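Local atomic coordinates of germination protein YpeB (Bacillus megaterium QM B1551, PDB entry 5BOI), a protein that takes part in the germination of Bacillus spores and, through its PepSY-containing C-terminal domain, probably has an inhibitory role. Residues Pro166-Leu177 / Ile215-Phe223. Sequence-based numbering, arbitrary orientation.
Sequences PKISKEQAKTKL and IFINADTGF
I168 lays its CG1 branch over the turn that follows strand 211-218. With CG1 held between the backbone N and carbonyl carbon (chi1 72°), the extended branch brings CD1 to 3.6 Å from G222 CA, while CG2 rests near the carbonyl oxygen of D220. G222 has a positive phi (77°), and a CB there would press on the carbonyl oxygen of T221 and sit tightly against I168 CD1 and K176 CE. Exchanging I168 for an alanine would probably open a gap above G222 and leave this turn less firmly held against the lead-in to helix 170-175. Beside it, A219 O accepts two backbone bonds from opposite faces of its carbonyl plane, 2.9 Å from K167 N and 3.1 Å from I168 N. K167 bends at chi2 and chi4 around the D220 carboxylate, and its NZ makes a salt bridge to D220 OD1 at 3.4 Å, the hydrogen bond within it being weak. N218 OD1 receives D220 N and T221 N in an Asx turn and motif, shaping the loop, while its ND2 bonds to E225. Farther along, L177 CD2 packs 3.6 Å from I215 CG2, and I217 CG2 faces A173 CB at 4.2 Å. Helix 170-175, with its S169-Q172 capping box, and the residues after it cover the end of strand 211-218 within the PepSY-family region; A173 also touches Y202 of the adjoining strand 198-208, and L177 reaches V183 of strand 182-192.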
ATOM      1  N   PRO A 166       2.835 -14.997  21.030  1.00 37.12           N
ATOM      2  CA  PRO A 166       1.793 -15.983  20.735  1.00 37.38           C
ATOM      3  C   PRO A 166       1.608 -16.923  21.891  1.00 37.13           C
ATOM      4  O   PRO A 166       2.578 -17.193  22.611  1.00 37.56           O
ATOM      5  CB  PRO A 166       2.339 -16.743  19.525  1.00 37.20           C
ATOM      6  CG  PRO A 166       3.319 -15.815  18.899  1.00 41.17           C
ATOM      7  CD  PRO A 166       3.896 -14.986  20.004  1.00 38.13           C
ATOM      8  N   LYS A 167       0.392 -17.422  22.056  1.00 30.42           N
ATOM      9  CA  LYS A 167       0.111 -18.462  23.054  1.00 34.63           C
ATOM     10  C   LYS A 167       0.219 -19.873  22.456  1.00 32.14           C
ATOM     11  O   LYS A 167       0.258 -20.862  23.203  1.00 33.34           O
ATOM     12  CB  LYS A 167      -1.286 -18.307  23.673  1.00 39.52           C
ATOM     13  CG  LYS A 167      -1.679 -16.934  24.182  1.00 48.36           C
ATOM     14  CD  LYS A 167      -0.852 -16.452  25.341  1.00 61.31           C
ATOM     15  CE  LYS A 167      -1.473 -15.187  25.901  1.00 67.48           C
ATOM     16  NZ  LYS A 167      -1.482 -14.103  24.881  1.00 74.08           N
ATOM     17  N   ILE A 168       0.235 -19.979  21.130  1.00 31.31           N
ATOM     18  CA  ILE A 168       0.462 -21.271  20.485  1.00 31.41           C
ATOM     19  C   ILE A 168       1.655 -21.151  19.546  1.00 28.68           C
ATOM     20  O   ILE A 168       1.984 -20.063  19.081  1.00 28.04           O
ATOM     21  CB  ILE A 168      -0.778 -21.789  19.701  1.00 33.41           C
ATOM     22  CG1 ILE A 168      -1.021 -20.974  18.420  1.00 33.66           C
ATOM     23  CG2 ILE A 168      -2.019 -21.834  20.612  1.00 29.29           C
ATOM     24  CD1 ILE A 168      -2.178 -21.526  17.553  1.00 32.30           C
ATOM     25  N   SER A 169       2.308 -22.278  19.278  1.00 31.43           N
ATOM     26  CA  SER A 169       3.506 -22.293  18.434  1.00 32.51           C
ATOM     27  C   SER A 169       3.142 -22.266  16.949  1.00 36.70           C
ATOM     28  O   SER A 169       1.982 -22.520  16.589  1.00 33.17           O
ATOM     29  CB  SER A 169       4.338 -23.532  18.729  1.00 29.43           C
ATOM     30  OG  SER A 169       3.671 -24.666  18.199  1.00 32.45           O
ATOM     31  N   LYS A 170       4.110 -21.977  16.078  1.00 36.27           N
ATOM     32  CA  LYS A 170       3.806 -21.971  14.640  1.00 42.13           C
ATOM     33  C   LYS A 170       3.465 -23.379  14.158  1.00 36.54           C
ATOM     34  O   LYS A 170       2.667 -23.555  13.235  1.00 35.90           O
ATOM     35  CB  LYS A 170       4.967 -21.406  13.814  1.00 42.13           C
ATOM     36  CG  LYS A 170       6.271 -22.136  14.007  1.00 48.42           C
ATOM     37  CD  LYS A 170       7.203 -21.878  12.825  1.00 63.49           C
ATOM     38  CE  LYS A 170       8.631 -21.693  13.283  1.00 66.94           C
ATOM     39  NZ  LYS A 170       8.791 -20.412  14.032  1.00 71.50           N
ATOM     40  N   GLU A 171       4.068 -24.380  14.794  1.00 36.25           N
ATOM     41  CA  GLU A 171       3.766 -25.768  14.474  1.00 41.44           C
ATOM     42  C   GLU A 171       2.318 -26.108  14.838  1.00 41.26           C
ATOM     43  O   GLU A 171       1.599 -26.740  14.061  1.00 37.00           O
ATOM     44  CB  GLU A 171       4.740 -26.702  15.198  1.00 45.63           C
ATOM     45  CG  GLU A 171       6.211 -26.521  14.778  1.00 52.52           C
ATOM     46  CD  GLU A 171       6.877 -25.269  15.355  1.00 57.41           C
ATOM     47  OE1 GLU A 171       6.371 -24.707  16.346  1.00 52.96           O
ATOM     48  OE2 GLU A 171       7.913 -24.837  14.803  1.00 64.53           O
ATOM     49  N   GLN A 172       1.889 -25.667  16.015  1.00 35.05           N
ATOM     50  CA  GLN A 172       0.512 -25.885  16.454  1.00 33.02           C
ATOM     51  C   GLN A 172      -0.467 -25.128  15.533  1.00 34.35           C
ATOM     52  O   GLN A 172      -1.485 -25.675  15.103  1.00 37.39           O
ATOM     53  CB  GLN A 172       0.354 -25.452  17.918  1.00 33.42           C
ATOM     54  CG  GLN A 172       1.039 -26.416  18.907  1.00 47.47           C
ATOM     55  CD  GLN A 172       1.349 -25.806  20.271  1.00 51.74           C
ATOM     56  OE1 GLN A 172       1.125 -24.618  20.513  1.00 41.06           O
ATOM     57  NE2 GLN A 172       1.860 -26.634  21.177  1.00 52.96           N
ATOM     58  N   ALA A 173      -0.132 -23.884  15.207  1.00 31.89           N
ATOM     59  CA  ALA A 173      -0.938 -23.096  14.265  1.00 30.85           C
ATOM     60  C   ALA A 173      -1.149 -23.818  12.942  1.00 32.50           C
ATOM     61  O   ALA A 173      -2.263 -23.848  12.407  1.00 32.46           O
ATOM     62  CB  ALA A 173      -0.289 -21.758  14.009  1.00 31.77           C
ATOM     63  N   LYS A 174      -0.072 -24.396  12.425  1.00 31.53           N
ATOM     64  CA  LYS A 174      -0.090 -25.073  11.133  1.00 36.25           C
ATOM     65  C   LYS A 174      -1.008 -26.287  11.138  1.00 37.10           C
ATOM     66  O   LYS A 174      -1.582 -26.627  10.106  1.00 37.88           O
ATOM     67  CB  LYS A 174       1.341 -25.472  10.733  1.00 37.71           C
ATOM     68  CG  LYS A 174       1.506 -26.033   9.318  1.00 44.70           C
ATOM     69  CD  LYS A 174       2.985 -26.087   8.912  1.00 43.91           C
ATOM     70  CE  LYS A 174       3.226 -26.980   7.696  1.00 54.62           C
ATOM     71  NZ  LYS A 174       4.544 -26.705   7.036  1.00 56.30           N
ATOM     72  N   THR A 175      -1.174 -26.936  12.290  1.00 32.45           N
ATOM     73  CA  THR A 175      -2.070 -28.091  12.335  1.00 39.03           C
ATOM     74  C   THR A 175      -3.526 -27.642  12.273  1.00 45.43           C
ATOM     75  O   THR A 175      -4.429 -28.446  12.033  1.00 45.73           O
ATOM     76  CB  THR A 175      -1.862 -28.934  13.602  1.00 45.16           C
ATOM     77  OG1 THR A 175      -2.260 -28.177  14.752  1.00 48.24           O
ATOM     78  CG2 THR A 175      -0.402 -29.337  13.741  1.00 48.02           C
ATOM     79  N   LYS A 176      -3.745 -26.348  12.476  1.00 41.11           N
ATOM     80  CA  LYS A 176      -5.090 -25.789  12.468  1.00 45.80           C
ATOM     81  C   LYS A 176      -5.586 -25.579  11.045  1.00 46.86           C
ATOM     82  O   LYS A 176      -6.780 -25.400  10.818  1.00 52.77           O
ATOM     83  CB  LYS A 176      -5.115 -24.476  13.253  1.00 47.21           C
ATOM     84  CG  LYS A 176      -4.622 -24.624  14.695  1.00 49.69           C
ATOM     85  CD  LYS A 176      -5.232 -25.848  15.371  1.00 57.63           C
ATOM     86  CE  LYS A 176      -5.133 -25.766  16.888  1.00 69.38           C
ATOM     87  NZ  LYS A 176      -5.262 -27.101  17.535  1.00 76.03           N
ATOM     88  N   LEU A 177      -4.664 -25.615  10.085  1.00 41.53           N
ATOM     89  CA  LEU A 177      -5.013 -25.496   8.674  1.00 43.48           C
ATOM     90  C   LEU A 177      -5.839 -26.678   8.211  1.00 61.71           C
ATOM     91  O   LEU A 177      -5.891 -27.711   8.875  1.00 66.85           O
ATOM     92  CB  LEU A 177      -3.764 -25.391   7.802  1.00 40.38           C
ATOM     93  CG  LEU A 177      -2.994 -24.091   7.981  1.00 40.55           C
ATOM     94  CD1 LEU A 177      -1.710 -24.107   7.164  1.00 39.05           C
ATOM     95  CD2 LEU A 177      -3.869 -22.898   7.617  1.00 36.94           C
ATOM     96  N   ILE A 215      -4.025 -17.549   4.454  1.00 23.76           N
ATOM     97  CA  ILE A 215      -4.846 -17.946   5.602  1.00 22.19           C
ATOM     98  C   ILE A 215      -4.254 -17.415   6.894  1.00 29.90           C
ATOM     99  O   ILE A 215      -3.057 -17.619   7.174  1.00 28.59           O
ATOM    100  CB  ILE A 215      -4.987 -19.469   5.681  1.00 20.41           C
ATOM    101  CG1 ILE A 215      -5.746 -19.989   4.459  1.00 30.76           C
ATOM    102  CG2 ILE A 215      -5.782 -19.885   6.978  1.00 27.41           C
ATOM    103  CD1 ILE A 215      -5.352 -21.399   4.047  1.00 39.87           C
ATOM    104  N   PHE A 216      -5.086 -16.744   7.692  1.00 23.67           N
ATOM    105  CA  PHE A 216      -4.641 -16.227   8.984  1.00 19.92           C
ATOM    106  C   PHE A 216      -5.197 -17.070  10.134  1.00 22.06           C
ATOM    107  O   PHE A 216      -6.428 -17.246  10.224  1.00 25.72           O
ATOM    108  CB  PHE A 216      -5.083 -14.776   9.164  1.00 21.84           C
ATOM    109  CG  PHE A 216      -4.456 -13.813   8.177  1.00 22.98           C
ATOM    110  CD1 PHE A 216      -5.017 -13.613   6.924  1.00 23.43           C
ATOM    111  CD2 PHE A 216      -3.311 -13.100   8.524  1.00 24.50           C
ATOM    112  CE1 PHE A 216      -4.445 -12.706   6.020  1.00 29.44           C
ATOM    113  CE2 PHE A 216      -2.738 -12.197   7.631  1.00 28.13           C
ATOM    114  CZ  PHE A 216      -3.307 -12.006   6.385  1.00 26.28           C
ATOM    115  N   ILE A 217      -4.307 -17.561  10.997  1.00 21.54           N
ATOM    116  CA  ILE A 217      -4.697 -18.366  12.170  1.00 22.13           C
ATOM    117  C   ILE A 217      -4.384 -17.575  13.449  1.00 23.34           C
ATOM    118  O   ILE A 217      -3.248 -17.141  13.654  1.00 24.64           O
ATOM    119  CB  ILE A 217      -3.954 -19.720  12.203  1.00 25.88           C
ATOM    120  CG1 ILE A 217      -4.303 -20.588  10.992  1.00 23.17           C
ATOM    121  CG2 ILE A 217      -4.221 -20.504  13.513  1.00 27.52           C
ATOM    122  CD1 ILE A 217      -5.770 -20.871  10.817  1.00 27.86           C
ATOM    123  N   ASN A 218      -5.398 -17.358  14.288  1.00 21.74           N
ATOM    124  CA  ASN A 218      -5.225 -16.598  15.527  1.00 25.70           C
ATOM    125  C   ASN A 218      -4.085 -17.191  16.380  1.00 26.44           C
ATOM    126  O   ASN A 218      -4.061 -18.398  16.623  1.00 26.11           O
ATOM    127  CB  ASN A 218      -6.546 -16.583  16.331  1.00 24.76           C
ATOM    128  CG  ASN A 218      -6.481 -15.646  17.539  1.00 32.51           C
ATOM    129  OD1 ASN A 218      -5.735 -15.883  18.491  1.00 29.71           O
ATOM    130  ND2 ASN A 218      -7.263 -14.574  17.495  1.00 29.88           N
ATOM    131  N   ALA A 219      -3.130 -16.360  16.808  1.00 22.72           N
ATOM    132  CA  ALA A 219      -1.916 -16.858  17.500  1.00 20.33           C
ATOM    133  C   ALA A 219      -2.160 -17.199  18.970  1.00 25.75           C
ATOM    134  O   ALA A 219      -1.240 -17.672  19.647  1.00 29.97           O
ATOM    135  CB  ALA A 219      -0.789 -15.839  17.398  1.00 22.65           C
ATOM    136  N   ASP A 220      -3.375 -16.931  19.462  1.00 24.73           N
ATOM    137  CA  ASP A 220      -3.750 -17.300  20.844  1.00 26.36           C
ATOM    138  C   ASP A 220      -4.682 -18.498  20.877  1.00 27.15           C
ATOM    139  O   ASP A 220      -4.544 -19.364  21.734  1.00 28.06           O
ATOM    140  CB  ASP A 220      -4.406 -16.113  21.566  1.00 29.59           C
ATOM    141  CG  ASP A 220      -3.408 -14.984  21.871  1.00 42.66           C
ATOM    142  OD1 ASP A 220      -2.187 -15.199  21.711  1.00 36.45           O
ATOM    143  OD2 ASP A 220      -3.847 -13.881  22.269  1.00 51.60           O
ATOM    144  N   THR A 221      -5.653 -18.540  19.956  1.00 25.69           N
ATOM    145  CA  THR A 221      -6.671 -19.595  19.974  1.00 27.49           C
ATOM    146  C   THR A 221      -6.459 -20.705  18.944  1.00 26.64           C
ATOM    147  O   THR A 221      -7.048 -21.785  19.045  1.00 27.05           O
ATOM    148  CB  THR A 221      -8.096 -19.016  19.699  1.00 31.96           C
ATOM    149  OG1 THR A 221      -8.127 -18.420  18.391  1.00 29.10           O
ATOM    150  CG2 THR A 221      -8.504 -17.984  20.733  1.00 31.28           C
ATOM    151  N   GLY A 222      -5.720 -20.394  17.882  1.00 26.21           N
ATOM    152  CA  GLY A 222      -5.652 -21.302  16.753  1.00 27.83           C
ATOM    153  C   GLY A 222      -6.860 -21.300  15.813  1.00 30.47           C
ATOM    154  O   GLY A 222      -6.911 -22.120  14.902  1.00 29.64           O
ATOM    155  N   PHE A 223      -7.811 -20.383  15.997  1.00 24.59           N
ATOM    156  CA  PHE A 223      -8.992 -20.336  15.144  1.00 26.87           C
ATOM    157  C   PHE A 223      -8.690 -19.500  13.889  1.00 21.13           C
ATOM    158  O   PHE A 223      -7.875 -18.583  13.930  1.00 24.61           O
ATOM    159  CB  PHE A 223     -10.207 -19.730  15.861  1.00 25.46           C
ATOM    160  CG  PHE A 223     -10.591 -20.450  17.146  1.00 27.73           C
ATOM    161  CD1 PHE A 223     -10.384 -21.815  17.280  1.00 25.33           C
ATOM    162  CD2 PHE A 223     -11.178 -19.754  18.200  1.00 28.36           C
ATOM    163  CE1 PHE A 223     -10.745 -22.482  18.475  1.00 31.11           C
ATOM    164  CE2 PHE A 223     -11.543 -20.423  19.409  1.00 26.16           C
ATOM    165  CZ  PHE A 223     -11.321 -21.782  19.522  1.00 28.78           C
TER